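Local coordinates for protein Cif (Cell cycle inhibiting factor) (Escherichia coli, PDB 3EFY) that deamidates a glutamine of the host protein NEDD8, thereby disabling cullin-RING ubiquitin ligases and arresting the host cell cycle, at residues 8-13 with 65-70; 86-89 with 93-96; 19-24 with 54-59; 13-18 with 27-32; 117-122 with 130-135. One frame throughout, in Å; residues are numbered along the deposited sequence.

Contact 1. Residues 8-13 with 65-70; sequences PSCGVT and GHAYIV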
# COMPACT_ATOMS: atom_id res chain seq x y z
N PRO A 8 10.67 7.86 -6.31
CA PRO A 8 10.31 8.48 -5.02
C PRO A 8 11.54 8.86 -4.18
O PRO A 8 12.58 8.27 -4.34
CB PRO A 8 9.56 7.36 -4.28
CG PRO A 8 9.13 6.43 -5.30
CD PRO A 8 10.18 6.48 -6.41
N SER A 9 11.36 9.79 -3.25
CA SER A 9 12.37 10.18 -2.27
C SER A 9 12.63 9.04 -1.29
O SER A 9 11.81 8.11 -1.18
CB SER A 9 11.90 11.41 -1.49
OG SER A 9 10.80 11.11 -0.63
N CYS A 10 13.73 9.16 -0.55
CA CYS A 10 14.08 8.15 0.45
C CYS A 10 12.95 7.99 1.48
O CYS A 10 12.66 6.84 1.92
CB CYS A 10 15.38 8.44 1.17
SG CYS A 10 15.50 10.04 1.99
N GLY A 11 12.34 9.10 1.87
CA GLY A 11 11.28 9.05 2.89
C GLY A 11 9.98 8.43 2.41
O GLY A 11 9.30 7.69 3.15
N VAL A 12 9.62 8.70 1.15
CA VAL A 12 8.47 8.08 0.52
C VAL A 12 8.67 6.56 0.39
O VAL A 12 7.76 5.79 0.73
CB VAL A 12 8.18 8.76 -0.82
CG1 VAL A 12 7.20 7.99 -1.60
CG2 VAL A 12 7.66 10.19 -0.53
N THR A 13 9.85 6.13 -0.04
CA THR A 13 10.18 4.71 -0.09
C THR A 13 10.08 4.08 1.29
O THR A 13 9.43 3.04 1.44
CB THR A 13 11.59 4.53 -0.65
OG1 THR A 13 11.57 4.99 -2.02
CG2 THR A 13 12.00 3.06 -0.62
N GLY A 65 21.23 12.87 6.41
CA GLY A 65 20.20 13.41 5.57
C GLY A 65 19.51 12.35 4.74
O GLY A 65 19.37 12.44 3.52
N HIS A 66 19.00 11.31 5.40
CA HIS A 66 18.59 10.15 4.70
C HIS A 66 17.58 9.36 5.58
O HIS A 66 17.60 9.52 6.78
CB HIS A 66 19.84 9.31 4.47
CG HIS A 66 19.62 8.13 3.60
ND1 HIS A 66 18.73 8.17 2.54
CD2 HIS A 66 20.17 6.89 3.60
CE1 HIS A 66 18.70 6.97 1.99
NE2 HIS A 66 19.59 6.19 2.57
N ALA A 67 16.63 8.70 4.96
CA ALA A 67 15.71 7.79 5.67
C ALA A 67 15.81 6.38 5.09
O ALA A 67 16.04 6.19 3.90
CB ALA A 67 14.26 8.30 5.57
N TYR A 68 15.56 5.36 5.93
CA TYR A 68 15.76 3.98 5.50
C TYR A 68 15.15 3.03 6.53
O TYR A 68 14.77 3.47 7.61
CB TYR A 68 17.26 3.68 5.28
CG TYR A 68 18.18 4.15 6.34
CD1 TYR A 68 18.52 3.33 7.43
CD2 TYR A 68 18.72 5.45 6.36
CE1 TYR A 68 19.40 3.78 8.41
CE2 TYR A 68 19.52 5.88 7.35
CZ TYR A 68 19.87 5.07 8.41
OH TYR A 68 20.74 5.55 9.37
N ILE A 69 15.08 1.75 6.19
CA ILE A 69 14.39 0.72 7.02
C ILE A 69 15.42 -0.31 7.47
O ILE A 69 16.22 -0.76 6.65
CB ILE A 69 13.33 0.02 6.23
CG1 ILE A 69 12.24 0.98 5.67
CG2 ILE A 69 12.65 -1.05 7.12
CD1 ILE A 69 11.59 1.85 6.72
N VAL A 70 15.37 -0.71 8.74
CA VAL A 70 16.14 -1.85 9.26
C VAL A 70 15.13 -2.90 9.69
O VAL A 70 14.22 -2.62 10.49
CB VAL A 70 17.01 -1.44 10.39
CG1 VAL A 70 17.80 -2.68 10.93
CG2 VAL A 70 18.00 -0.36 9.95
O HOH W 1 14.70 4.79 1.87

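Contact 2. Residues 86-89 with 93-96; sequences QSDL and VTRK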
# COMPACT_ATOMS: atom_id res chain seq x y z
N GLN A 86 16.46 0.68 1.38
CA GLN A 86 16.56 2.12 1.14
C GLN A 86 16.43 2.44 -0.35
O GLN A 86 16.67 1.57 -1.21
CB GLN A 86 17.90 2.66 1.64
CG GLN A 86 19.14 1.96 0.98
CD GLN A 86 20.45 2.66 1.17
OE1 GLN A 86 20.54 3.84 1.55
NE2 GLN A 86 21.53 1.93 0.86
N SER A 87 16.12 3.69 -0.62
CA SER A 87 16.41 4.33 -1.92
C SER A 87 17.05 5.68 -1.62
O SER A 87 17.00 6.13 -0.49
CB SER A 87 15.16 4.51 -2.80
OG SER A 87 14.31 5.53 -2.30
N ASP A 88 17.59 6.37 -2.64
CA ASP A 88 18.25 7.64 -2.37
C ASP A 88 18.24 8.47 -3.68
O ASP A 88 18.53 7.93 -4.74
CB ASP A 88 19.67 7.34 -1.93
CG ASP A 88 20.35 8.45 -1.19
OD1 ASP A 88 20.23 9.67 -1.55
OD2 ASP A 88 21.12 8.09 -0.29
N LEU A 89 17.86 9.73 -3.57
CA LEU A 89 17.89 10.61 -4.77
C LEU A 89 19.27 11.21 -5.04
O LEU A 89 19.49 11.75 -6.15
CB LEU A 89 16.86 11.74 -4.65
CG LEU A 89 15.40 11.29 -4.71
CD1 LEU A 89 14.48 12.52 -4.49
CD2 LEU A 89 15.05 10.49 -5.98
N VAL A 93 24.83 13.16 1.20
CA VAL A 93 26.11 12.46 1.43
C VAL A 93 26.29 11.28 0.50
O VAL A 93 27.35 11.06 -0.10
CB VAL A 93 26.27 11.98 2.91
CG1 VAL A 93 27.56 11.19 3.11
CG2 VAL A 93 26.22 13.19 3.89
N THR A 94 25.24 10.46 0.40
CA THR A 94 25.27 9.25 -0.38
C THR A 94 24.77 9.53 -1.80
O THR A 94 24.00 10.47 -2.04
CB THR A 94 24.37 8.20 0.35
OG1 THR A 94 23.23 8.90 0.88
CG2 THR A 94 25.11 7.57 1.46
N ARG A 95 25.19 8.72 -2.75
CA ARG A 95 24.81 8.90 -4.12
C ARG A 95 23.44 8.34 -4.48
O ARG A 95 22.82 7.57 -3.69
CB ARG A 95 25.88 8.30 -5.03
CG ARG A 95 25.98 6.81 -4.97
CD ARG A 95 26.90 6.28 -6.05
NE ARG A 95 27.58 5.09 -5.64
CZ ARG A 95 28.11 4.18 -6.45
NH1 ARG A 95 28.07 4.36 -7.79
NH2 ARG A 95 28.72 3.12 -5.94
N LYS A 96 22.92 8.72 -5.65
CA LYS A 96 21.63 8.22 -6.14
C LYS A 96 21.59 6.70 -6.20
O LYS A 96 22.54 6.07 -6.67
CB LYS A 96 21.29 8.71 -7.57
CG LYS A 96 19.88 8.32 -8.02
CD LYS A 96 19.41 8.96 -9.35
CE LYS A 96 18.13 8.29 -9.88
NZ LYS A 96 16.93 8.61 -9.03
O HOH W 2 21.88 11.58 -0.71
O HOH W 3 16.51 7.09 -6.67
O HOH W 4 17.53 11.67 -8.37

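Contact 3. Residues 19-24 with 54-59; sequences KLFLDK and SFVLRV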
# COMPACT_ATOMS: atom_id res chain seq x y z
N LYS A 19 4.36 0.42 5.32
CA LYS A 19 2.98 -0.02 5.01
C LYS A 19 2.98 -1.51 4.57
O LYS A 19 2.09 -2.29 4.97
CB LYS A 19 2.35 0.84 3.92
CG LYS A 19 2.12 2.28 4.37
CD LYS A 19 1.42 3.08 3.26
CE LYS A 19 1.18 4.56 3.67
NZ LYS A 19 0.76 5.41 2.47
N LEU A 20 3.96 -1.89 3.77
CA LEU A 20 4.07 -3.29 3.34
C LEU A 20 4.22 -4.23 4.50
O LEU A 20 3.64 -5.32 4.52
CB LEU A 20 5.25 -3.49 2.36
CG LEU A 20 4.95 -2.94 0.95
CD1 LEU A 20 6.22 -2.99 0.11
CD2 LEU A 20 3.83 -3.72 0.23
N PHE A 21 5.03 -3.86 5.48
CA PHE A 21 5.22 -4.73 6.65
C PHE A 21 4.03 -4.78 7.59
O PHE A 21 3.80 -5.80 8.22
CB PHE A 21 6.45 -4.34 7.45
CG PHE A 21 7.74 -4.93 6.88
CD1 PHE A 21 8.24 -6.15 7.30
CD2 PHE A 21 8.42 -4.30 5.85
CE1 PHE A 21 9.38 -6.70 6.73
CE2 PHE A 21 9.55 -4.85 5.31
CZ PHE A 21 10.04 -6.05 5.73
N LEU A 22 3.35 -3.66 7.73
CA LEU A 22 2.42 -3.42 8.85
C LEU A 22 0.94 -3.35 8.54
O LEU A 22 0.13 -3.64 9.44
CB LEU A 22 2.82 -2.14 9.58
CG LEU A 22 4.25 -2.11 10.09
CD1 LEU A 22 4.65 -0.73 10.70
CD2 LEU A 22 4.51 -3.22 11.14
N ASP A 23 0.56 -2.98 7.33
CA ASP A 23 -0.85 -2.76 7.05
C ASP A 23 -1.63 -4.06 7.06
O ASP A 23 -1.19 -5.08 6.54
CB ASP A 23 -1.05 -2.05 5.74
CG ASP A 23 -0.72 -0.55 5.80
OD1 ASP A 23 -0.24 -0.09 6.82
OD2 ASP A 23 -0.92 0.13 4.77
N LYS A 24 -2.78 -4.01 7.70
CA LYS A 24 -3.65 -5.16 7.81
C LYS A 24 -5.05 -4.70 8.08
O LYS A 24 -5.29 -3.52 8.19
CB LYS A 24 -3.12 -6.09 8.91
CG LYS A 24 -3.08 -5.53 10.23
CD LYS A 24 -2.30 -6.40 11.20
CE LYS A 24 -2.56 -5.97 12.64
NZ LYS A 24 -2.08 -4.61 13.09
N SER A 54 9.76 -10.48 15.39
CA SER A 54 10.41 -9.71 14.34
C SER A 54 9.95 -8.25 14.38
O SER A 54 8.80 -7.96 14.71
CB SER A 54 10.14 -10.34 12.99
OG SER A 54 8.79 -10.58 12.77
N PHE A 55 10.84 -7.34 14.01
CA PHE A 55 10.55 -5.90 14.10
C PHE A 55 11.06 -5.17 12.89
O PHE A 55 12.02 -5.59 12.25
CB PHE A 55 11.27 -5.28 15.31
CG PHE A 55 10.81 -5.83 16.63
CD1 PHE A 55 9.80 -5.19 17.33
CD2 PHE A 55 11.39 -6.98 17.15
CE1 PHE A 55 9.35 -5.70 18.58
CE2 PHE A 55 10.97 -7.50 18.37
CZ PHE A 55 9.95 -6.85 19.09
N VAL A 56 10.38 -4.09 12.58
CA VAL A 56 10.86 -3.16 11.54
C VAL A 56 11.09 -1.79 12.17
O VAL A 56 10.27 -1.31 12.97
CB VAL A 56 9.87 -3.16 10.36
CG1 VAL A 56 8.40 -2.76 10.71
CG2 VAL A 56 10.41 -2.34 9.28
N LEU A 57 12.21 -1.18 11.82
CA LEU A 57 12.67 0.07 12.34
C LEU A 57 12.79 1.08 11.21
O LEU A 57 13.58 0.88 10.25
CB LEU A 57 14.02 -0.10 13.01
CG LEU A 57 14.72 1.09 13.59
CD1 LEU A 57 14.01 1.59 14.88
CD2 LEU A 57 16.18 0.72 13.94
N ARG A 58 11.99 2.16 11.31
CA ARG A 58 12.13 3.27 10.36
C ARG A 58 13.09 4.30 10.92
O ARG A 58 12.92 4.75 12.05
CB ARG A 58 10.78 3.94 10.06
CG ARG A 58 10.90 4.93 8.91
CD ARG A 58 9.70 5.84 8.89
NE ARG A 58 9.66 6.72 7.72
CZ ARG A 58 10.46 7.77 7.51
NH1 ARG A 58 11.41 8.09 8.37
NH2 ARG A 58 10.30 8.50 6.41
N VAL A 59 14.15 4.62 10.17
CA VAL A 59 15.15 5.55 10.58
C VAL A 59 15.09 6.86 9.81
O VAL A 59 15.17 6.86 8.59
CB VAL A 59 16.59 5.00 10.34
CG1 VAL A 59 17.63 5.94 10.95
CG2 VAL A 59 16.69 3.54 10.94

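Contact 4. Residues 13-18 with 27-32; sequences TANAIM and FSYCFE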
# COMPACT_ATOMS: atom_id res chain seq x y z
N THR A 13 9.85 6.13 -0.04
CA THR A 13 10.18 4.71 -0.09
C THR A 13 10.08 4.08 1.29
O THR A 13 9.43 3.04 1.44
CB THR A 13 11.59 4.53 -0.65
OG1 THR A 13 11.57 4.99 -2.02
CG2 THR A 13 12.00 3.06 -0.62
N ALA A 14 10.68 4.72 2.26
CA ALA A 14 10.63 4.20 3.64
C ALA A 14 9.21 4.03 4.14
O ALA A 14 8.85 3.01 4.74
CB ALA A 14 11.41 5.09 4.59
N ASN A 15 8.38 5.07 3.95
CA ASN A 15 7.01 4.98 4.44
C ASN A 15 6.22 3.87 3.77
O ASN A 15 5.42 3.19 4.40
CB ASN A 15 6.30 6.31 4.17
CG ASN A 15 6.86 7.46 4.96
OD1 ASN A 15 7.65 7.30 5.89
ND2 ASN A 15 6.38 8.68 4.61
N ALA A 16 6.45 3.66 2.46
CA ALA A 16 5.77 2.63 1.72
C ALA A 16 6.18 1.22 2.19
O ALA A 16 5.36 0.33 2.22
CB ALA A 16 6.04 2.81 0.25
N ILE A 17 7.44 1.06 2.51
CA ILE A 17 7.95 -0.18 3.05
C ILE A 17 7.33 -0.48 4.42
O ILE A 17 6.89 -1.63 4.68
CB ILE A 17 9.47 -0.21 3.13
CG1 ILE A 17 10.10 -0.13 1.75
CG2 ILE A 17 9.92 -1.51 3.84
CD1 ILE A 17 11.55 0.20 1.79
N MET A 18 7.18 0.54 5.28
CA MET A 18 6.48 0.34 6.55
C MET A 18 5.05 -0.16 6.31
O MET A 18 4.58 -1.07 7.01
CB MET A 18 6.48 1.62 7.39
CG MET A 18 7.86 2.05 7.82
SD MET A 18 8.72 0.89 8.91
CE MET A 18 7.92 1.25 10.49
N PHE A 27 -5.54 -1.76 10.69
CA PHE A 27 -4.37 -0.94 10.93
C PHE A 27 -3.79 -0.47 9.61
O PHE A 27 -3.43 -1.28 8.72
CB PHE A 27 -3.26 -1.64 11.71
CG PHE A 27 -2.09 -0.75 11.95
CD1 PHE A 27 -2.16 0.26 12.91
CD2 PHE A 27 -0.95 -0.85 11.19
CE1 PHE A 27 -1.09 1.12 13.11
CE2 PHE A 27 0.12 0.01 11.39
CZ PHE A 27 0.05 1.02 12.37
N SER A 28 -3.68 0.85 9.49
CA SER A 28 -2.97 1.46 8.37
C SER A 28 -1.91 2.42 8.91
O SER A 28 -2.22 3.40 9.58
CB SER A 28 -3.91 2.22 7.42
OG SER A 28 -4.81 1.32 6.82
N TYR A 29 -0.67 2.12 8.61
CA TYR A 29 0.47 2.93 8.99
C TYR A 29 0.35 4.33 8.37
O TYR A 29 0.02 4.46 7.21
CB TYR A 29 1.76 2.26 8.47
CG TYR A 29 3.02 3.06 8.65
CD1 TYR A 29 3.71 3.05 9.86
CD2 TYR A 29 3.49 3.89 7.65
CE1 TYR A 29 4.88 3.80 10.03
CE2 TYR A 29 4.61 4.66 7.84
CZ TYR A 29 5.29 4.62 9.02
OH TYR A 29 6.43 5.36 9.21
N CYS A 30 0.64 5.35 9.17
CA CYS A 30 0.65 6.71 8.70
C CYS A 30 1.82 7.44 9.39
O CYS A 30 1.74 7.84 10.54
CB CYS A 30 -0.69 7.36 9.00
SG CYS A 30 -0.79 9.05 8.39
N PHE A 31 2.90 7.62 8.64
CA PHE A 31 4.14 8.18 9.16
C PHE A 31 3.97 9.37 10.09
O PHE A 31 4.53 9.41 11.18
CB PHE A 31 5.05 8.57 7.98
CG PHE A 31 6.25 9.35 8.40
CD1 PHE A 31 7.29 8.76 9.12
CD2 PHE A 31 6.33 10.69 8.09
CE1 PHE A 31 8.37 9.48 9.51
CE2 PHE A 31 7.43 11.42 8.48
CZ PHE A 31 8.46 10.83 9.20
N GLU A 32 3.19 10.36 9.66
CA GLU A 32 3.05 11.57 10.43
C GLU A 32 2.43 11.40 11.80
O GLU A 32 2.69 12.23 12.70
CB GLU A 32 2.28 12.62 9.63
CG GLU A 32 3.05 13.13 8.44
CD GLU A 32 4.29 13.97 8.78
OE1 GLU A 32 4.46 14.42 9.94
OE2 GLU A 32 5.09 14.20 7.83

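Contact 5. Residues 117-122 with 130-135; sequences CNYFSC and LEQIAT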
# COMPACT_ATOMS: atom_id res chain seq x y z
N CYS A 117 23.82 -0.21 14.58
CA CYS A 117 23.74 0.46 15.86
C CYS A 117 25.01 1.22 16.25
O CYS A 117 24.97 2.33 16.79
CB CYS A 117 23.28 -0.53 16.94
SG CYS A 117 21.54 -0.97 16.69
N ASN A 118 26.16 0.64 15.97
CA ASN A 118 27.42 1.32 16.20
C ASN A 118 27.46 2.57 15.33
O ASN A 118 27.88 3.63 15.81
CB ASN A 118 28.59 0.42 15.84
CG ASN A 118 29.95 1.15 16.01
OD1 ASN A 118 30.61 1.51 15.02
ND2 ASN A 118 30.34 1.39 17.26
N TYR A 119 27.00 2.46 14.09
CA TYR A 119 26.91 3.64 13.21
C TYR A 119 26.05 4.75 13.84
O TYR A 119 26.44 5.93 13.89
CB TYR A 119 26.42 3.26 11.76
CG TYR A 119 25.89 4.44 11.02
CD1 TYR A 119 26.75 5.40 10.49
CD2 TYR A 119 24.51 4.70 10.99
CE1 TYR A 119 26.27 6.54 9.92
CE2 TYR A 119 24.02 5.83 10.39
CZ TYR A 119 24.90 6.75 9.85
OH TYR A 119 24.45 7.90 9.30
N PHE A 120 24.85 4.41 14.35
CA PHE A 120 23.99 5.42 14.98
C PHE A 120 24.75 6.13 16.11
O PHE A 120 24.72 7.36 16.25
CB PHE A 120 22.72 4.80 15.60
CG PHE A 120 21.78 4.12 14.63
CD1 PHE A 120 21.64 4.50 13.33
CD2 PHE A 120 20.98 3.08 15.09
CE1 PHE A 120 20.80 3.83 12.51
CE2 PHE A 120 20.13 2.45 14.30
CZ PHE A 120 20.01 2.80 13.00
N SER A 121 25.43 5.32 16.91
CA SER A 121 26.16 5.85 18.05
C SER A 121 27.28 6.81 17.61
O SER A 121 27.38 7.91 18.12
CB SER A 121 26.73 4.72 18.90
OG SER A 121 27.33 5.30 20.05
N CYS A 122 28.07 6.40 16.64
CA CYS A 122 29.14 7.26 16.10
C CYS A 122 28.60 8.56 15.49
O CYS A 122 29.07 9.64 15.82
CB CYS A 122 29.95 6.52 15.05
SG CYS A 122 30.93 5.17 15.70
N LEU A 130 33.78 7.53 7.17
CA LEU A 130 33.31 7.36 5.80
C LEU A 130 33.34 5.91 5.32
O LEU A 130 32.49 5.50 4.52
CB LEU A 130 34.08 8.25 4.81
CG LEU A 130 33.77 9.74 4.77
CD1 LEU A 130 34.70 10.39 3.74
CD2 LEU A 130 32.28 10.03 4.42
N GLU A 131 34.30 5.12 5.80
CA GLU A 131 34.33 3.73 5.44
C GLU A 131 33.09 3.04 6.02
O GLU A 131 32.51 2.21 5.34
CB GLU A 131 35.61 3.03 5.90
CG GLU A 131 36.89 3.56 5.22
CD GLU A 131 37.08 3.14 3.77
OE1 GLU A 131 36.23 2.41 3.20
OE2 GLU A 131 38.11 3.56 3.17
N GLN A 132 32.74 3.41 7.24
CA GLN A 132 31.56 2.85 7.95
C GLN A 132 30.28 3.16 7.13
O GLN A 132 29.48 2.29 6.85
CB GLN A 132 31.50 3.44 9.33
CG GLN A 132 30.31 3.05 10.13
CD GLN A 132 30.35 3.58 11.54
OE1 GLN A 132 30.53 4.79 11.80
NE2 GLN A 132 30.19 2.66 12.49
N ILE A 133 30.16 4.40 6.69
CA ILE A 133 28.99 4.85 5.90
C ILE A 133 28.93 4.15 4.56
O ILE A 133 27.89 3.65 4.14
CB ILE A 133 28.98 6.40 5.74
CG1 ILE A 133 28.81 7.09 7.07
CG2 ILE A 133 27.88 6.87 4.74
CD1 ILE A 133 29.05 8.59 6.99
N ALA A 134 30.06 4.06 3.85
CA ALA A 134 30.06 3.34 2.58
C ALA A 134 29.73 1.89 2.70
O ALA A 134 29.00 1.34 1.87
CB ALA A 134 31.41 3.49 1.87
N THR A 135 30.25 1.23 3.73
CA THR A 135 29.99 -0.19 3.96
C THR A 135 28.50 -0.48 4.17
O THR A 135 27.97 -1.43 3.65
CB THR A 135 30.80 -0.75 5.11
OG1 THR A 135 32.19 -0.73 4.72
CG2 THR A 135 30.41 -2.18 5.41

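Contact 1. Residues 8-13 with 65-70
Cys-10 and His-66 meet where the start of helix 10-22 faces the first residues of strand 66-72, the Cys-His pairing of a papain-like cysteine hydrolase. The dense part lies around the cysteine side chain. Its sulfur sits between the backbone N and the carbonyl carbon of its own residue (chi1 56°), which directs it at the strand. There Cys-10 SG comes 3.8 Å from His-66 ND1 and accepts a weak hydrogen bond from Ala-67 N at 3.4 Å, with an N-H...S angle of 150°. The sulfur approaches the imidazole at its edge, 73° off the ring normal. Cys-10 CB adds a second touch, 3.6 Å from His-66 ND1.

The other side is looser. Gly-11 CA rests against Ala-67 CB at 4.1 Å and, apart from this touch, one water donates to Cys-10 O at 2.9 Å and to Ala-67 O at 2.8 Å, bridging helix and strand where the backbones do not bond directly. Pro-8 and Val-12 turn to a second subunit, packing on its Ser-180 and Ile-177. At the helix start Ser-9 is the N-cap, its OG accepting from Val-12 N, which helps fix the turn that carries Cys-10.

The imidazole has its NE2 hydrogen-bonded to Gln-86 OE1, and ND1, on the other side of the ring, is turned toward the sulfur. Cysteine, histidine and glutamine thus lie in series, consistent with a catalytic triad in which the thiol is the nucleophile for glutamine deamidation.

Contact 2. Residues 86-89 with 93-96
Asp-88, Lys-96 and Leu-89 carry most of the surface buried where the loop between strand 81-85 and helix 99-103 doubles back on itself. Asp-88 shapes the bend: its OD1 accepts from Gly-90 N, an Asx turn, and its backbone pairs with that of Leu-97. With CG anti to the backbone N (chi1 -161°), the carboxylate reaches across to Thr-94 and meets that side chain at about a right angle. Thr-94 OG1 donates to Asp-88 OD2 over a short 2.5 Å, using the syn lone pair of OD2. On the other carboxylate oxygen, a water donates to Asp-88 OD1 at 2.7 Å and also to Thr-94 O, so both oxygens are tied to the same threonine, one directly and one through solvent.

Lys-96 lies across the backbone of the opposing arm. Lys-96 CA makes a CA-H...O contact of 3.4 Å with Asp-88 O, and its CB rests 3.8 Å from Leu-89 O. The loop also bears Gln-86 of the probable active site, and Asp-88 itself touches His-66, which places this fold-back beside that site. Arg-95, whose side chain leaves the fold-back, forms salt bridges with Asp-138 and Asp-140. At the exposed end the lysine chain bends at its last torsion, and Lys-96 NZ donates to two waters, one held by Asp-88 O and the other by Leu-89 O, while staying 4.0 Å from Leu-89 CD2.

Contact 3. Residues 19-24 with 54-59
Val-56 turns one methyl, CG1, into the place between its backbone N and carbonyl carbon (chi1 58°), and Leu-22 sets its CG anti to its carbonyl carbon (chi1 -56°) and then extends its chain. These choices aim the two groups at each other: Leu-22 CD2 and Val-56 CG1 meet tip to tip at 3.9 Å. The same methyl also faces the base of the preceding side chain, with Phe-21 CB lying 4.1 Å from Val-56 CG1. Val-56 CG2 is the branch that sits over one face of the Phe-21 ring, so the valine fills the corner between both helix residues.

The last turn of helix 10-22 is laid in this way on the antiparallel sheet of the papain-like core, against strand 54-61. Every close pair across the contact is carbon to carbon, and the backbones stay apart, the nearest CA atoms, those of Phe-21 and Val-56, being 7.6 Å from each other. Neighbours surround these side chains: Tyr-166 meets the Phe-21 ring edge-to-face, Ile-171 of helix 168-184 touches the Phe-21 side chain, and Phe-164 lies against Leu-22. Leu-188 of a second subunit, part of the vector-derived tail, packs on Phe-21.

Contact 4. Residues 13-18 with 27-32
Met-18 and Tyr-29 form a Met-aromatic contact that holds the loop after helix 10-22 back against the helix it has just left. The tyrosine lies with one face on the methionine. Met-18 CB stands 3.5 Å from the centroid of the Tyr-29 ring and only 9° off its normal, a CH-pi contact over the ring centre. The methionine chain then bends at chi2 and chi3, which leads it back along the same face: Met-18 CG comes 3.8 Å from Tyr-29 CZ, and the terminal methyl CE lies 4.0 Å from Tyr-29 CE1. The sulfur is farther off and oblique, with Met-18 SD 5.4 Å from the Tyr-29 ring centroid, so carbon-to-ring packing supplies the close part of this contact.

One turn earlier, Asn-15 meets Phe-31. Its amide plane is tilted 28° from the phenyl plane, and both ends of the amide reach the base of the phenylalanine side chain: Asn-15 OD1 is 3.5 Å from Phe-31 CG, and Asn-15 ND2 is 3.6 Å from Phe-31 CB. The same OD1 accepts a hydrogen bond from Arg-58 NE, which helps to fix how the amide is turned, and the side chain of Arg-58 also packs on both aromatic side chains, joining this loop to strand 54-61. At the subunit boundary, Tyr-29 O is hydrogen-bonded to Ser-28 OG of a second subunit. The phenol oxygen of Tyr-29 is bonded to Gln-162 OE1, and it lies at the edge and in the plane of the phenyl ring, Tyr-29 OH being 3.5 Å from Phe-31 CD1.

Contact 5. Residues 117-122 with 130-135
Gln-132 points its amide at Tyr-119 so that the amide plane and the phenol ring plane stand at 90° to each other. The glutamine reaches this far because its CG is anti to the backbone N and the chain beyond stays extended. Its oxygen comes to the ring edge, near the ring plane, with Gln-132 OE1 4.0 Å from Tyr-119 CD1. Gln-132 NE2 lies 3.5 Å from Tyr-119 CA, against the backbone of helix 113-124.

Both ends of the amide also find neighbours on the same helix. Gln-132 NE2 donates to Asn-118 OD1 at 2.8 Å, but the N-H...O angle is only 122°, which makes the bond weak; the two amide planes are strongly tilted rather than coplanar. One turn further on, Gln-132 OE1 lies 3.7 Å from Cys-122 CB. Helices 113-124 and 130-137 form a helix-loop-helix pair running roughly antiparallel, and the short segments here have axes 10.8 Å apart at closest approach and a signed crossing angle of -138°. That separation is wide enough for the long glutamine to lie between them.

On the more buried side Tyr-119 leans on Ile-133, Tyr-119 CE1 and Ile-133 CG1 lying 3.9 Å apart. The tyrosine ring is further packed edge-to-face by Phe-137, and its OH is hydrogen-bonded to Asp-61 OD2, which ties helix 113-124 to the end of strand 54-61.

How the contacts relate
Contacts 1, 3 and 4 all use helix 10-22, and their centres lie 8 to 13 Å apart. Contacts 1 and 3 set this helix against neighbouring strands 66-72 and 54-61 of the antiparallel sheet; contact 4 folds the following loop onto it. Contacts 3 and 4 alternate along the chain, and both fall within the span enclosed by contact 1. Contact 2 follows, its centre about 9 Å from that of contact 1, and includes Gln-86, which is bonded to His-66 of contact 1. Contact 5 comes last, its centre about 25 Å from that of contact 4, on helices at the other face of the sheet, where Tyr-119 and Phe-120 meet Tyr-68. This C-terminal part of the effector thus assembles its probable Cys-His-Gln site from helix, strand and loop.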